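Local coordinates for protein histidinol dehydrogenase (Elizabethkingia anophelis NUHP1, PDB 6AN0) that probably catalyses the last step of L-histidine biosynthesis, the two successive NAD-dependent oxidations of L-histidinol to L-histidine, with one zinc ion per subunit, at residues E98-H101 / A102-E106. Sequence-based numbering, arbitrary orientation.
Sequences EKFH and ASQKE. With HIS (histidine), chain U; EDO (1,2-ethanediol), chain C.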
# COMPACT_ATOMS: atom_id res chain seq x y z
N GLU A 98 -21.51 -2.12 -3.63
CA GLU A 98 -21.62 -1.04 -2.66
C GLU A 98 -21.84 -1.59 -1.26
O GLU A 98 -21.23 -1.12 -0.29
CB GLU A 98 -22.76 -0.09 -3.05
CG GLU A 98 -22.81 1.16 -2.16
CD GLU A 98 -23.89 2.15 -2.59
OE1 GLU A 98 -24.75 1.79 -3.42
OE2 GLU A 98 -23.86 3.31 -2.11
N LYS A 99 -22.72 -2.59 -1.14
CA LYS A 99 -23.02 -3.13 0.18
C LYS A 99 -21.78 -3.74 0.83
O LYS A 99 -21.50 -3.49 2.01
CB LYS A 99 -24.15 -4.15 0.06
CG LYS A 99 -24.69 -4.64 1.38
CD LYS A 99 -25.99 -5.43 1.20
CE LYS A 99 -26.45 -6.01 2.53
NZ LYS A 99 -27.63 -6.90 2.36
N PHE A 100 -21.01 -4.52 0.07
CA PHE A 100 -19.85 -5.18 0.66
C PHE A 100 -18.74 -4.19 1.00
O PHE A 100 -18.10 -4.31 2.05
CB PHE A 100 -19.30 -6.26 -0.29
CG PHE A 100 -18.11 -7.00 0.27
CD1 PHE A 100 -18.24 -7.78 1.42
CD2 PHE A 100 -16.86 -6.93 -0.34
CE1 PHE A 100 -17.15 -8.48 1.96
CE2 PHE A 100 -15.76 -7.64 0.18
CZ PHE A 100 -15.91 -8.41 1.33
N HIS A 101 -18.50 -3.20 0.13
CA HIS A 101 -17.42 -2.25 0.45
C HIS A 101 -17.82 -1.28 1.54
O HIS A 101 -16.96 -0.82 2.30
CB HIS A 101 -16.98 -1.50 -0.81
CG HIS A 101 -16.20 -2.36 -1.74
ND1 HIS A 101 -16.81 -3.27 -2.59
CD2 HIS A 101 -14.87 -2.53 -1.89
CE1 HIS A 101 -15.87 -3.93 -3.26
NE2 HIS A 101 -14.69 -3.51 -2.85
N ALA A 102 -19.11 -0.96 1.65
CA ALA A 102 -19.54 -0.10 2.75
C ALA A 102 -19.29 -0.77 4.10
O ALA A 102 -19.04 -0.07 5.09
CB ALA A 102 -21.01 0.28 2.60
N SER A 103 -19.35 -2.11 4.15
CA SER A 103 -19.17 -2.83 5.41
C SER A 103 -17.74 -2.75 5.91
O SER A 103 -17.48 -3.05 7.08
CB SER A 103 -19.58 -4.30 5.25
OG SER A 103 -18.60 -5.04 4.51
N GLN A 104 -16.80 -2.33 5.06
CA GLN A 104 -15.39 -2.27 5.43
C GLN A 104 -15.04 -1.02 6.22
O GLN A 104 -13.91 -0.91 6.71
CB GLN A 104 -14.52 -2.37 4.16
CG GLN A 104 -14.77 -3.69 3.38
CD GLN A 104 -14.09 -3.71 2.01
OE1 GLN A 104 -13.50 -2.71 1.59
NE2 GLN A 104 -14.17 -4.85 1.32
N LYS A 105 -15.98 -0.09 6.38
CA LYS A 105 -15.73 1.11 7.17
C LYS A 105 -15.55 0.71 8.63
O LYS A 105 -16.30 -0.11 9.16
CB LYS A 105 -16.89 2.10 7.05
CG LYS A 105 -17.12 2.61 5.62
CD LYS A 105 -18.20 3.70 5.56
CE LYS A 105 -18.29 4.26 4.15
NZ LYS A 105 -19.18 5.45 4.01
N GLU A 106 -14.55 1.29 9.28
CA GLU A 106 -14.23 0.98 10.67
C GLU A 106 -14.85 2.00 11.61
O GLU A 106 -15.07 3.16 11.23
CB GLU A 106 -12.72 0.94 10.88
CG GLU A 106 -12.02 -0.14 10.09
CD GLU A 106 -10.55 -0.21 10.44
OE1 GLU A 106 -9.80 0.71 10.03
OE2 GLU A 106 -10.17 -1.16 11.15
N HIS U . -13.18 5.19 12.67
CA HIS U . -12.45 5.97 11.69
C HIS U . -13.13 7.31 11.40
O HIS U . -13.05 7.82 10.27
CB HIS U . -12.27 5.18 10.41
CG HIS U . -10.98 4.42 10.35
ND1 HIS U . -10.03 4.49 11.34
CD2 HIS U . -10.48 3.58 9.41
CE1 HIS U . -9.00 3.73 11.02
NE2 HIS U . -9.25 3.16 9.86
OXT HIS U . -13.75 7.92 12.28
C1 EDO C . -22.05 4.55 -5.13
O1 EDO C . -21.62 5.09 -3.88
C2 EDO C . -21.70 5.51 -6.27
O2 EDO C . -22.57 6.65 -6.26
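E98 and A102 make a regular helical hydrogen bond near the C-terminal end of helix 84-102: A102 N donates to E98 O at 2.9 Å. Beyond it the pattern shifts from i-4 toward i-3: S103 N is shared by weak hydrogen bonds to K99 O and F100 O, and Q104 N donates to H101 O at 3.2 Å. A type I turn, A102 to K105, then leads the chain out of the helix.

S103 OG donates to F100 O over 2.6 Å. A chi1 of 74° folds the hydroxyl back onto that carbonyl. The Q104 side chain runs back along the last helical turn, toward F100 and H101. Its NE2 packs 3.4 Å from F100 CE2, with amide and ring planes 79° apart. Its OE1 lies 3.7 Å from H101 CD2, where the two side chains run side by side; this oxygen accepts a hydrogen bond from L387 N. H101 ND1 is hydrogen-bonded to I97 O.

E106 binds the free histidine: its O accepts from the ligand N at 3.1 Å, and its OE1 makes a salt bridge with K393 NZ and lies 2.5 Å from NE2 of the ligand. H101 and A102 pack on L153 of helix 142-154. K99, F100, S103 and Q104 face the second subunit, whose E112 O is hydrogen-bonded to K99 NZ; this helix end thus joins helix 142-154 to the dimer interface ahead of strand 111-114.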